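PDB 4R12: putative uncharacterized protein from Dictyostelium purpureum, which probably serves as an essential subunit of the gamma-secretase complex, which cleaves membrane proteins such as Notch receptors within the membrane. Local coordinates for residues A[470-475]-A[506-511]; A[529-534]-A[538-543]. All coordinates share one frame; numbering follows the deposited sequence.

Contact 1: residues A[470-475]-A[506-511]; sequences NILMKT and HRLLYS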
loop_
_atom_site.group_PDB
_atom_site.type_symbol
_atom_site.label_atom_id
_atom_site.label_comp_id
_atom_site.label_asym_id
_atom_site.label_seq_id
_atom_site.Cartn_x
_atom_site.Cartn_y
_atom_site.Cartn_z
ATOM N N ASN A 470 -8.272 -18.113 1.285
ATOM C CA ASN A 470 -7.100 -18.825 0.813
ATOM C C ASN A 470 -7.498 -19.925 -0.178
ATOM O O ASN A 470 -6.659 -20.394 -0.938
ATOM C CB ASN A 470 -6.314 -19.406 1.985
ATOM C CG ASN A 470 -4.957 -19.926 1.566
ATOM O OD1 ASN A 470 -4.730 -21.129 1.539
ATOM N ND2 ASN A 470 -4.045 -19.012 1.229
ATOM N N ILE A 471 -8.783 -20.298 -0.182
ATOM C CA ILE A 471 -9.307 -21.257 -1.159
ATOM C C ILE A 471 -9.101 -20.753 -2.592
ATOM O O ILE A 471 -9.070 -21.545 -3.532
ATOM C CB ILE A 471 -10.807 -21.556 -0.934
ATOM C CG1 ILE A 471 -11.232 -22.819 -1.697
ATOM C CG2 ILE A 471 -11.681 -20.365 -1.314
ATOM C CD1 ILE A 471 -12.633 -23.306 -1.362
ATOM N N LEU A 472 -8.941 -19.436 -2.750
ATOM C CA LEU A 472 -8.703 -18.854 -4.066
ATOM C C LEU A 472 -7.221 -18.874 -4.427
ATOM O O LEU A 472 -6.858 -18.586 -5.577
ATOM C CB LEU A 472 -9.229 -17.403 -4.131
ATOM C CG LEU A 472 -10.671 -17.091 -3.740
ATOM C CD1 LEU A 472 -10.903 -15.582 -3.867
ATOM C CD2 LEU A 472 -11.664 -17.864 -4.599
ATOM N N MET A 473 -6.361 -19.193 -3.458
ATOM C CA MET A 473 -4.910 -19.121 -3.646
ATOM C C MET A 473 -4.220 -20.480 -3.812
ATOM O O MET A 473 -4.748 -21.526 -3.409
ATOM C CB MET A 473 -4.247 -18.407 -2.463
ATOM C CG MET A 473 -4.773 -17.013 -2.139
ATOM S SD MET A 473 -4.370 -15.825 -3.433
ATOM C CE MET A 473 -5.928 -15.880 -4.179
ATOM N N LYS A 474 -3.015 -20.437 -4.373
ATOM C CA LYS A 474 -2.200 -21.641 -4.569
ATOM C C LYS A 474 -1.147 -21.791 -3.470
ATOM O O LYS A 474 -0.470 -22.811 -3.377
ATOM C CB LYS A 474 -1.519 -21.607 -5.946
ATOM C CG LYS A 474 -2.462 -21.287 -7.107
ATOM C CD LYS A 474 -3.370 -22.461 -7.450
ATOM C CE LYS A 474 -2.575 -23.603 -8.079
ATOM N NZ LYS A 474 -3.394 -24.833 -8.347
ATOM N N THR A 475 -1.002 -20.762 -2.645
ATOM C CA THR A 475 -0.014 -20.774 -1.569
ATOM C C THR A 475 -0.636 -20.218 -0.288
ATOM O O THR A 475 -1.679 -19.579 -0.338
ATOM C CB THR A 475 1.245 -19.930 -1.930
ATOM O OG1 THR A 475 0.851 -18.602 -2.315
ATOM C CG2 THR A 475 2.010 -20.567 -3.079
ATOM N N HIS A 506 -6.124 -9.582 -6.670
ATOM C CA HIS A 506 -6.413 -9.955 -8.059
ATOM C C HIS A 506 -7.409 -11.133 -8.155
ATOM O O HIS A 506 -8.426 -11.045 -8.838
ATOM C CB HIS A 506 -5.107 -10.309 -8.781
ATOM C CG HIS A 506 -5.298 -10.812 -10.178
ATOM N ND1 HIS A 506 -4.534 -11.829 -10.706
ATOM C CD2 HIS A 506 -6.140 -10.422 -11.166
ATOM C CE1 HIS A 506 -4.909 -12.056 -11.957
ATOM N NE2 HIS A 506 -5.881 -11.216 -12.257
ATOM N N ARG A 507 -7.108 -12.228 -7.482
ATOM C CA ARG A 507 -7.949 -13.423 -7.603
ATOM C C ARG A 507 -9.337 -13.208 -6.989
ATOM O O ARG A 507 -10.341 -13.734 -7.497
ATOM C CB ARG A 507 -7.269 -14.620 -6.956
ATOM C CG ARG A 507 -5.908 -15.008 -7.533
ATOM C CD ARG A 507 -5.999 -16.025 -8.652
ATOM N NE ARG A 507 -6.617 -17.285 -8.229
ATOM C CZ ARG A 507 -6.932 -18.267 -9.070
ATOM N NH1 ARG A 507 -6.685 -18.119 -10.365
ATOM N NH2 ARG A 507 -7.495 -19.391 -8.623
ATOM N N LEU A 508 -9.404 -12.430 -5.913
ATOM C CA LEU A 508 -10.684 -12.130 -5.283
ATOM C C LEU A 508 -11.543 -11.209 -6.169
ATOM O O LEU A 508 -12.720 -11.484 -6.397
ATOM C CB LEU A 508 -10.459 -11.503 -3.899
ATOM C CG LEU A 508 -11.714 -11.105 -3.124
ATOM C CD1 LEU A 508 -12.592 -12.350 -2.829
ATOM C CD2 LEU A 508 -11.340 -10.356 -1.829
ATOM N N LEU A 509 -10.945 -10.135 -6.683
ATOM C CA LEU A 509 -11.653 -9.198 -7.566
ATOM C C LEU A 509 -12.128 -9.910 -8.833
ATOM O O LEU A 509 -13.258 -9.717 -9.274
ATOM C CB LEU A 509 -10.753 -8.012 -7.946
ATOM C CG LEU A 509 -11.331 -6.925 -8.869
ATOM C CD1 LEU A 509 -12.594 -6.334 -8.267
ATOM C CD2 LEU A 509 -10.317 -5.819 -9.120
ATOM N N TYR A 510 -11.238 -10.707 -9.420
ATOM C CA TYR A 510 -11.565 -11.498 -10.605
ATOM C C TYR A 510 -12.798 -12.369 -10.333
ATOM O O TYR A 510 -13.739 -12.404 -11.126
ATOM C CB TYR A 510 -10.363 -12.365 -11.008
ATOM C CG TYR A 510 -10.495 -13.063 -12.350
ATOM C CD1 TYR A 510 -11.259 -14.227 -12.490
ATOM C CD2 TYR A 510 -9.848 -12.563 -13.483
ATOM C CE1 TYR A 510 -11.381 -14.861 -13.722
ATOM C CE2 TYR A 510 -9.967 -13.192 -14.720
ATOM C CZ TYR A 510 -10.731 -14.340 -14.832
ATOM O OH TYR A 510 -10.852 -14.969 -16.052
ATOM N N SER A 511 -12.797 -13.054 -9.194
ATOM C CA SER A 511 -13.890 -13.949 -8.848
ATOM C C SER A 511 -15.214 -13.211 -8.608
ATOM O O SER A 511 -16.260 -13.640 -9.097
ATOM C CB SER A 511 -13.519 -14.772 -7.606
ATOM O OG SER A 511 -14.603 -15.592 -7.225
HETATM O O HOH W 1 -8.357 -21.435 -6.355
#

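Contact 2: residues A[529-534]-A[538-543]; sequences PSSLCY and CVSSNT. With CA (calcium ion), chain G.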
loop_
_atom_site.group_PDB
_atom_site.type_symbol
_atom_site.label_atom_id
_atom_site.label_comp_id
_atom_site.label_asym_id
_atom_site.label_seq_id
_atom_site.Cartn_x
_atom_site.Cartn_y
_atom_site.Cartn_z
ATOM N N PRO A 529 -8.970 -21.576 -21.513
ATOM C CA PRO A 529 -8.908 -20.603 -22.610
ATOM C C PRO A 529 -9.531 -19.271 -22.206
ATOM O O PRO A 529 -10.707 -19.260 -21.826
ATOM C CB PRO A 529 -9.728 -21.269 -23.722
ATOM C CG PRO A 529 -9.811 -22.718 -23.340
ATOM C CD PRO A 529 -9.830 -22.720 -21.843
ATOM N N SER A 530 -8.757 -18.188 -22.271
ATOM C CA SER A 530 -9.247 -16.844 -21.954
ATOM C C SER A 530 -9.960 -16.790 -20.599
ATOM O O SER A 530 -10.967 -16.103 -20.431
ATOM C CB SER A 530 -10.187 -16.344 -23.051
ATOM O OG SER A 530 -9.657 -16.618 -24.341
ATOM N N SER A 531 -9.438 -17.536 -19.641
ATOM C CA SER A 531 -10.045 -17.582 -18.320
ATOM C C SER A 531 -9.030 -18.109 -17.318
ATOM O O SER A 531 -7.902 -18.444 -17.686
ATOM C CB SER A 531 -11.317 -18.436 -18.344
ATOM O OG SER A 531 -11.140 -19.642 -19.077
ATOM N N LEU A 532 -9.416 -18.143 -16.045
ATOM C CA LEU A 532 -8.520 -18.589 -14.990
ATOM C C LEU A 532 -9.116 -19.811 -14.308
ATOM O O LEU A 532 -10.327 -20.011 -14.319
ATOM C CB LEU A 532 -8.276 -17.479 -13.964
ATOM C CG LEU A 532 -7.610 -16.201 -14.481
ATOM C CD1 LEU A 532 -7.388 -15.216 -13.316
ATOM C CD2 LEU A 532 -6.308 -16.508 -15.222
ATOM N N CYS A 533 -8.258 -20.624 -13.713
ATOM C CA CYS A 533 -8.721 -21.814 -13.023
ATOM C C CYS A 533 -8.937 -21.575 -11.525
ATOM O O CYS A 533 -8.036 -21.130 -10.803
ATOM C CB CYS A 533 -7.737 -22.957 -13.237
ATOM S SG CYS A 533 -8.328 -24.500 -12.516
ATOM N N TYR A 534 -10.150 -21.868 -11.070
ATOM C CA TYR A 534 -10.492 -21.848 -9.654
ATOM C C TYR A 534 -11.053 -23.207 -9.259
ATOM O O TYR A 534 -12.218 -23.494 -9.553
ATOM C CB TYR A 534 -11.535 -20.775 -9.338
ATOM C CG TYR A 534 -11.058 -19.344 -9.419
ATOM C CD1 TYR A 534 -10.852 -18.727 -10.646
ATOM C CD2 TYR A 534 -10.865 -18.595 -8.262
ATOM C CE1 TYR A 534 -10.445 -17.401 -10.716
ATOM C CE2 TYR A 534 -10.464 -17.280 -8.324
ATOM C CZ TYR A 534 -10.256 -16.688 -9.549
ATOM O OH TYR A 534 -9.852 -15.381 -9.595
ATOM N N CYS A 538 -13.203 -23.238 -14.855
ATOM C CA CYS A 538 -12.682 -22.138 -15.673
ATOM C C CYS A 538 -13.605 -20.939 -15.508
ATOM O O CYS A 538 -14.791 -21.009 -15.830
ATOM C CB CYS A 538 -12.560 -22.542 -17.147
ATOM S SG CYS A 538 -11.165 -23.651 -17.429
ATOM N N VAL A 539 -13.066 -19.856 -14.957
ATOM C CA VAL A 539 -13.875 -18.700 -14.588
ATOM C C VAL A 539 -13.535 -17.522 -15.490
ATOM O O VAL A 539 -12.365 -17.215 -15.723
ATOM C CB VAL A 539 -13.661 -18.313 -13.106
ATOM C CG1 VAL A 539 -14.524 -17.121 -12.718
ATOM C CG2 VAL A 539 -13.953 -19.514 -12.203
ATOM N N SER A 540 -14.570 -16.871 -16.003
ATOM C CA SER A 540 -14.375 -15.758 -16.920
ATOM C C SER A 540 -14.728 -14.449 -16.230
ATOM O O SER A 540 -15.791 -14.327 -15.634
ATOM C CB SER A 540 -15.222 -15.949 -18.173
ATOM O OG SER A 540 -14.828 -17.122 -18.864
ATOM N N SER A 541 -13.825 -13.485 -16.320
ATOM C CA SER A 541 -14.026 -12.155 -15.730
ATOM C C SER A 541 -13.213 -11.116 -16.482
ATOM O O SER A 541 -12.071 -11.376 -16.864
ATOM C CB SER A 541 -13.623 -12.150 -14.251
ATOM O OG SER A 541 -13.786 -10.865 -13.669
ATOM N N ASN A 542 -13.792 -9.932 -16.656
ATOM C CA ASN A 542 -13.115 -8.798 -17.285
ATOM C C ASN A 542 -12.247 -8.053 -16.267
ATOM O O ASN A 542 -12.446 -6.864 -15.995
ATOM C CB ASN A 542 -14.147 -7.856 -17.919
ATOM C CG ASN A 542 -13.547 -6.950 -18.973
ATOM O OD1 ASN A 542 -12.417 -7.147 -19.407
ATOM N ND2 ASN A 542 -14.309 -5.955 -19.393
ATOM N N THR A 543 -11.278 -8.780 -15.717
ATOM C CA THR A 543 -10.399 -8.295 -14.652
ATOM C C THR A 543 -8.956 -8.527 -15.070
ATOM O O THR A 543 -8.627 -9.598 -15.576
ATOM C CB THR A 543 -10.686 -9.028 -13.327
ATOM O OG1 THR A 543 -12.037 -8.769 -12.928
ATOM C CG2 THR A 543 -9.725 -8.588 -12.208
HETATM CA CA CA G . -5.917 -19.268 -18.980
HETATM O O HOH W 2 -12.271 -14.142 -18.976
HETATM O O HOH W 3 -13.566 -16.889 -21.340
HETATM O O HOH W 4 -6.213 -16.993 -19.973
HETATM O O HOH W 5 -4.746 -20.125 -21.053
HETATM O O HOH W 6 -4.086 -18.160 -18.059
#

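Contact 1: residues A[470-475]-A[506-511]
A short 3-10 turn, residues 470-472, is held against the flank of helix 500-512 by the side chain of R507, which reaches the backbone carbonyl of L472. The guanidinium grips that oxygen side-on. R507 NE donates to L472 O at 3.0 Å, and R507 NH2 donates to the same oxygen at 3.2 Å in a more bent bond, N-H...O 137°. The carbonyl oxygen lies at the guanidinium edge, close to its plane, and NE comes nearly head-on to the C=O bond. Arginine suits this place because its arm, bent at chi2 and chi3, can serve two carbonyls directly, L472 O and, through NH2, C533 O, and a third weakly through a water that NH2 shares with I471 O. The turn is closed by M473 N bonding N470 O (2.8 Å). This seam joins the loop between helix 452-463 and strand 495-496 to helix 500-512. Beside the polar grip the contact is apolar. L472, with CG anti to its carbonyl carbon (chi1 -53°), sends CD1 onto the helix, 3.8 Å from L508 CD1. M473 points its first bond away, yet its flexible, doubly bent chain brings CE back to 3.3 Å from R507 CB, alongside the aliphatic root of the arginine, while the same methionine also touches Y500 and L504.

Contact 2: residues A[529-534]-A[538-543]
Strand 536-540 pairs with strand 532-534 in an antiparallel hairpin beside a calcium ion, through C538-C533 and V539-L532. C538 is opposite C533 in a non-hydrogen-bonded pair; its CA makes a CH...O contact with L532 O, and its CB lies 3.8 Å from S531 OG. Both cysteines point to one face but bond to other partners, C538 to C528 and C533 to C522, so two disulfides tie the hairpin to the preceding chain. V539 follows in a hydrogen-bonded pair with L532: V539 N donates to L532 O at 2.8 Å and L532 N to V539 O at 3.1 Å, both nearly straight. A beta-branched residue suits an extended strand, and here CG2, anti to the carbonyl carbon, meets CD1 of the Y534 ring at 3.6 Å, approaching it obliquely. The tyrosine's hydroxyl end bonds R507 O. V539 O also lies 3.1 Å from S531 CB, a tight approach beside the strand bonds. At S540 the direct pairing gives way to water: its short hydroxyl reaches, with OG at 2.8 Å, a water that donates to S530 O. A second water, donating to S530 O and accepting from S541 N, joins main-chain atoms only. Further on, N542 centres an inverse gamma turn, and T543 lies in strand 542-548. On the other segment S531 OG donates to P529 O from above the carbonyl plane, bracing the loop at 529-531, while S531 O binds calcium at 2.5 Å with three waters and the carbonyls of C528 and D525. In the preceding peptide, S531 N bonds weakly to one of the calcium-bound waters. With S531 O as ligand, the ion probably polarises the S531-L532 peptide, whose N-H, on L532 N, donates to V539 O.

From the N terminus, the chain first closes contact 1, where the loop at 470-475 meets helix 500-512 after 30 intervening residues that include strand 495-496. It then runs through strand 516-522 and past D525 before contact 2 folds a tight hairpin with three residues between its segments. The two closures therefore follow in series, neither nesting nor crossing, with centres about 12 Å apart. Helix 500-512 joins them: Y510 OH probably donates to V539 O, at 2.7 Å. The hairpin belongs to a three-stranded antiparallel sheet with 516-522, and beyond it strand 542-548 pairs with strand 192-203.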